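Local coordinates for protein sugar-binding transcriptional regulator, LacI family (Enterococcus faecalis, PDB 3CS3) that probably acts as a LacI-type, sugar-responsive DNA-binding transcription factor, seen here as its C-terminal domain, which probably binds the sugar effector, at residues A[97-101]-A[235-239]; A[227-231]-A[256-260]. One frame throughout, in Å; residues are numbered along the deposited sequence.

Contact 1 of 2, residues A[97-101]-A[235-239]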
loop_
_atom_site.group_PDB
_atom_site.type_symbol
_atom_site.label_atom_id
_atom_site.label_comp_id
_atom_site.label_asym_id
_atom_site.label_seq_id
_atom_site.Cartn_x
_atom_site.Cartn_y
_atom_site.Cartn_z
ATOM N N GLN A 97 -0.051 -11.184 -21.777
ATOM C CA GLN A 97 -0.895 -10.166 -21.145
ATOM C C GLN A 97 -1.883 -10.781 -20.177
ATOM O O GLN A 97 -2.547 -11.756 -20.512
ATOM C CB GLN A 97 -1.707 -9.399 -22.187
ATOM C CG GLN A 97 -0.936 -8.856 -23.367
ATOM C CD GLN A 97 -1.832 -8.598 -24.572
ATOM O OE1 GLN A 97 -1.343 -8.330 -25.667
ATOM N NE2 GLN A 97 -3.149 -8.677 -24.375
ATOM N N VAL A 98 -1.984 -10.217 -18.977
ATOM C CA VAL A 98 -3.120 -10.497 -18.095
ATOM C C VAL A 98 -3.756 -9.160 -17.725
ATOM O O VAL A 98 -3.311 -8.477 -16.806
ATOM C CB VAL A 98 -2.751 -11.315 -16.822
ATOM C CG1 VAL A 98 -4.018 -11.715 -16.069
ATOM C CG2 VAL A 98 -1.964 -12.562 -17.178
ATOM N N LEU A 99 -4.796 -8.792 -18.465
ATOM C CA LEU A 99 -5.352 -7.442 -18.401
ATOM C C LEU A 99 -6.731 -7.405 -17.765
ATOM O O LEU A 99 -7.461 -8.390 -17.802
ATOM C CB LEU A 99 -5.426 -6.845 -19.807
ATOM C CG LEU A 99 -4.161 -6.843 -20.667
ATOM C CD1 LEU A 99 -4.453 -6.209 -22.010
ATOM C CD2 LEU A 99 -3.016 -6.119 -19.979
ATOM N N LEU A 100 -7.083 -6.265 -17.175
ATOM C CA LEU A 100 -8.454 -6.054 -16.725
ATOM C C LEU A 100 -9.354 -5.871 -17.934
ATOM O O LEU A 100 -8.941 -5.306 -18.948
ATOM C CB LEU A 100 -8.571 -4.822 -15.827
ATOM C CG LEU A 100 -7.785 -4.774 -14.520
ATOM C CD1 LEU A 100 -8.042 -3.452 -13.824
ATOM C CD2 LEU A 100 -8.145 -5.939 -13.620
ATOM N N ASP A 101 -10.585 -6.352 -17.819
ATOM C CA ASP A 101 -11.619 -6.049 -18.794
ATOM C C ASP A 101 -12.101 -4.604 -18.590
ATOM O O ASP A 101 -13.123 -4.350 -17.939
ATOM C CB ASP A 101 -12.764 -7.050 -18.658
ATOM C CG ASP A 101 -13.816 -6.890 -19.733
ATOM O OD1 ASP A 101 -13.462 -6.572 -20.891
ATOM O OD2 ASP A 101 -15.002 -7.096 -19.409
ATOM N N TRP A 235 -6.067 -12.073 -10.334
ATOM C CA TRP A 235 -5.247 -11.305 -11.274
ATOM C C TRP A 235 -3.770 -11.647 -11.049
ATOM O O TRP A 235 -3.064 -12.017 -11.985
ATOM C CB TRP A 235 -5.518 -9.811 -11.093
ATOM C CG TRP A 235 -4.982 -8.897 -12.168
ATOM C CD1 TRP A 235 -4.466 -9.251 -13.388
ATOM C CD2 TRP A 235 -4.962 -7.463 -12.127
ATOM N NE1 TRP A 235 -4.107 -8.122 -14.093
ATOM C CE2 TRP A 235 -4.401 -7.014 -13.342
ATOM C CE3 TRP A 235 -5.355 -6.512 -11.170
ATOM C CZ2 TRP A 235 -4.219 -5.653 -13.629
ATOM C CZ3 TRP A 235 -5.172 -5.161 -11.457
ATOM C CH2 TRP A 235 -4.606 -4.748 -12.679
ATOM N N GLY A 236 -3.337 -11.581 -9.792
ATOM C CA GLY A 236 -2.001 -12.006 -9.388
ATOM C C GLY A 236 -1.679 -13.485 -9.560
ATOM O O GLY A 236 -0.569 -13.833 -9.955
ATOM N N MET A 237 -2.651 -14.346 -9.266
ATOM C CA MET A 237 -2.496 -15.793 -9.392
ATOM C C MET A 237 -2.288 -16.209 -10.847
ATOM O O MET A 237 -1.372 -16.981 -11.148
ATOM C CB MET A 237 -3.720 -16.510 -8.818
ATOM C CG MET A 237 -3.474 -17.972 -8.450
ATOM S SD MET A 237 -3.089 -18.225 -6.702
ATOM C CE MET A 237 -4.727 -18.565 -6.058
ATOM N N VAL A 238 -3.136 -15.679 -11.733
ATOM C CA VAL A 238 -3.072 -15.931 -13.176
ATOM C C VAL A 238 -1.792 -15.353 -13.786
ATOM O O VAL A 238 -1.193 -15.970 -14.671
ATOM C CB VAL A 238 -4.350 -15.406 -13.912
ATOM C CG1 VAL A 238 -4.204 -15.469 -15.413
ATOM C CG2 VAL A 238 -5.565 -16.203 -13.500
ATOM N N ALA A 239 -1.364 -14.186 -13.304
ATOM C CA ALA A 239 -0.097 -13.585 -13.762
ATOM C C ALA A 239 1.109 -14.440 -13.382
ATOM O O ALA A 239 2.016 -14.631 -14.193
ATOM C CB ALA A 239 0.064 -12.182 -13.221
#
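This is a buried helix-on-sheet contact in the N-terminal subdomain of the sugar-binding core, where helix 232-247 packs against the C-terminal end of strand 95-100. The two short axes run nearly antiparallel (166°) and come within 9.0 Å. One directional bond anchors the packing: the indole of W235 donates from NE1 to V98 O (2.8 Å, 163°), so a backbone carbonyl lies at the ring edge. Over one face of the same indole sits L100, with CD2 3.6 Å from the centroid of the six-membered ring and almost on its normal, a CH-pi contact. Strand 95-100 belongs to the largely parallel sheet of a Rossmann-like subdomain, as in the periplasmic binding protein-like fold of LacI relatives, and the helix covers one side of it. V98 points toward the helix and packs among W235, V238 and A239: CG1 meets W235 CD1 at 3.7 Å and V238 CG1 at 3.8 Å, while CG2 reaches A239 CA at 4.0 Å. L99 points away, to the side where Y131 lies.

Contact 2 of 2, residues A[227-231]-A[256-260]. With SO4 (sulfate ion), chain C.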
loop_
_atom_site.group_PDB
_atom_site.type_symbol
_atom_site.label_atom_id
_atom_site.label_comp_id
_atom_site.label_asym_id
_atom_site.label_seq_id
_atom_site.Cartn_x
_atom_site.Cartn_y
_atom_site.Cartn_z
ATOM N N THR A 227 -18.525 1.266 -7.191
ATOM C CA THR A 227 -17.252 0.935 -7.827
ATOM C C THR A 227 -17.342 -0.286 -8.724
ATOM O O THR A 227 -18.346 -0.999 -8.724
ATOM C CB THR A 227 -16.136 0.704 -6.752
ATOM O OG1 THR A 227 -14.863 0.561 -7.392
ATOM C CG2 THR A 227 -16.438 -0.539 -5.899
ATOM N N ILE A 228 -16.277 -0.509 -9.488
ATOM C CA ILE A 228 -16.147 -1.690 -10.333
ATOM C C ILE A 228 -15.137 -2.647 -9.696
ATOM O O ILE A 228 -13.981 -2.296 -9.473
ATOM C CB ILE A 228 -15.714 -1.320 -11.766
ATOM C CG1 ILE A 228 -16.659 -0.266 -12.388
ATOM C CG2 ILE A 228 -15.606 -2.563 -12.622
ATOM C CD1 ILE A 228 -18.087 -0.750 -12.678
ATOM N N ALA A 229 -15.602 -3.853 -9.399
ATOM C CA ALA A 229 -14.827 -4.838 -8.670
ATOM C C ALA A 229 -14.346 -5.951 -9.565
ATOM O O ALA A 229 -15.001 -6.303 -10.536
ATOM C CB ALA A 229 -15.654 -5.419 -7.555
ATOM N N TYR A 230 -13.192 -6.501 -9.212
ATOM C CA TYR A 230 -12.640 -7.687 -9.847
ATOM C C TYR A 230 -11.830 -8.428 -8.779
ATOM O O TYR A 230 -11.515 -7.860 -7.726
ATOM C CB TYR A 230 -11.773 -7.299 -11.058
ATOM C CG TYR A 230 -10.794 -6.170 -10.792
ATOM C CD1 TYR A 230 -11.120 -4.846 -11.095
ATOM C CD2 TYR A 230 -9.535 -6.427 -10.238
ATOM C CE1 TYR A 230 -10.218 -3.802 -10.840
ATOM C CE2 TYR A 230 -8.630 -5.400 -9.986
ATOM C CZ TYR A 230 -8.975 -4.093 -10.289
ATOM O OH TYR A 230 -8.068 -3.091 -10.036
ATOM N N SER A 231 -11.507 -9.691 -9.028
ATOM C CA SER A 231 -10.659 -10.435 -8.100
ATOM C C SER A 231 -9.190 -10.055 -8.288
ATOM O O SER A 231 -8.568 -10.428 -9.294
ATOM C CB SER A 231 -10.846 -11.940 -8.280
ATOM O OG SER A 231 -10.219 -12.646 -7.222
ATOM N N HIS A 256 -8.004 -12.189 -19.780
ATOM C CA HIS A 256 -8.609 -11.017 -19.166
ATOM C C HIS A 256 -9.160 -11.361 -17.799
ATOM O O HIS A 256 -9.499 -12.521 -17.524
ATOM C CB HIS A 256 -9.718 -10.419 -20.044
ATOM C CG HIS A 256 -9.206 -9.724 -21.265
ATOM N ND1 HIS A 256 -8.989 -10.382 -22.456
ATOM C CD2 HIS A 256 -8.844 -8.436 -21.473
ATOM C CE1 HIS A 256 -8.525 -9.525 -23.350
ATOM N NE2 HIS A 256 -8.424 -8.339 -22.777
ATOM N N ILE A 257 -9.233 -10.339 -16.952
ATOM C CA ILE A 257 -9.822 -10.436 -15.627
ATOM C C ILE A 257 -11.147 -9.673 -15.663
ATOM O O ILE A 257 -11.174 -8.476 -15.957
ATOM C CB ILE A 257 -8.853 -9.872 -14.547
ATOM C CG1 ILE A 257 -7.564 -10.715 -14.486
ATOM C CG2 ILE A 257 -9.533 -9.743 -13.168
ATOM C CD1 ILE A 257 -7.754 -12.181 -14.062
ATOM N N TYR A 258 -12.243 -10.373 -15.380
ATOM C CA TYR A 258 -13.574 -9.807 -15.598
ATOM C C TYR A 258 -14.128 -9.105 -14.372
ATOM O O TYR A 258 -13.706 -9.373 -13.245
ATOM C CB TYR A 258 -14.532 -10.843 -16.212
ATOM C CG TYR A 258 -14.091 -11.218 -17.614
ATOM C CD1 TYR A 258 -14.339 -10.365 -18.686
ATOM C CD2 TYR A 258 -13.375 -12.397 -17.860
ATOM C CE1 TYR A 258 -13.919 -10.675 -19.971
ATOM C CE2 TYR A 258 -12.940 -12.717 -19.156
ATOM C CZ TYR A 258 -13.221 -11.853 -20.202
ATOM O OH TYR A 258 -12.814 -12.143 -21.485
ATOM N N THR A 259 -15.053 -8.179 -14.613
ATOM C CA THR A 259 -15.484 -7.212 -13.607
ATOM C C THR A 259 -16.988 -7.243 -13.318
ATOM O O THR A 259 -17.772 -7.826 -14.071
ATOM C CB THR A 259 -15.118 -5.770 -14.038
ATOM O OG1 THR A 259 -15.791 -5.451 -15.260
ATOM C CG2 THR A 259 -13.610 -5.601 -14.236
ATOM N N ARG A 260 -17.372 -6.593 -12.220
ATOM C CA ARG A 260 -18.768 -6.399 -11.849
ATOM C C ARG A 260 -18.942 -5.059 -11.138
ATOM O O ARG A 260 -18.017 -4.573 -10.478
ATOM C CB ARG A 260 -19.278 -7.554 -10.975
ATOM C CG ARG A 260 -18.776 -7.569 -9.537
ATOM C CD ARG A 260 -19.005 -8.922 -8.868
ATOM N NE ARG A 260 -19.076 -8.806 -7.408
ATOM C CZ ARG A 260 -18.028 -8.830 -6.585
ATOM N NH1 ARG A 260 -16.793 -8.969 -7.058
ATOM N NH2 ARG A 260 -18.218 -8.714 -5.275
HETATM S S SO4 C . -10.082 -14.389 -22.098
HETATM O O1 SO4 C . -11.534 -14.357 -22.066
HETATM O O2 SO4 C . -9.616 -15.618 -22.737
HETATM O O3 SO4 C . -9.552 -13.249 -22.843
HETATM O O4 SO4 C . -9.631 -14.338 -20.713
HETATM O O HOH W 1 -12.637 -11.155 -11.126
#
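Segment 256-260 starts beside a sulfate, probably from the crystallisation liquor: H256 donates from N to O4 and from ND1 to O3 (2.9 Å each). I257 points toward 227-231, its CG2 touching Y230 CB (3.9 Å) and S231 O (4.1 Å). The CA-to-CB bond of Y258 points away, and its OH donates to sulfate O1 (2.6 Å), yet its carbonyl stays engaged: one water donates to Y258 O (3.0 Å) and accepts from S231 N (2.8 Å), bridging the segments where direct pairing is absent. T259 then packs CB on I228 CG2 (3.5 Å) and brings CA to A229 O (3.2 Å), a CA-H...O contact. A229 and R260 form an antiparallel hydrogen-bonded pair, A229 N to R260 O (2.7 Å) and R260 N to A229 O (2.9 Å). Both side chains lie on the same face of the sheet, and A229 CB sits over the guanidinium, 3.8 Å from NH1. Y230 OH bonds D213, and T227 OG1 bonds D186 and the backbone of N214. Segments 227-231 and 256-260 are probably two of the three crossovers between the subdomains, the hinge of the LacI/type I periplasmic binding protein fold; strand 255-262 leaves strand 95-100 and pairs with 227-229 beyond.

The centres of contacts 1 and 2 lie 11 Å apart, and strand 255-262 joins them. It runs parallel to strand 95-100, with probable hydrogen bonds L99 O to I257 N (2.8 Å) and D101 N to I257 O (2.9 Å). I257 also serves both contacts through its side chain, since its CG1 packs on W235 CD1 at 3.6 Å. Along the chain, residues 227-231 lead directly into the helix carrying W235, whose ring meets that of Y230 at about 90°. The side chains of L100 and Y230 each lie about 4 Å from a bound glycerol, probably from the crystallisation liquor, consistent with a place beside the effector cleft between subdomains.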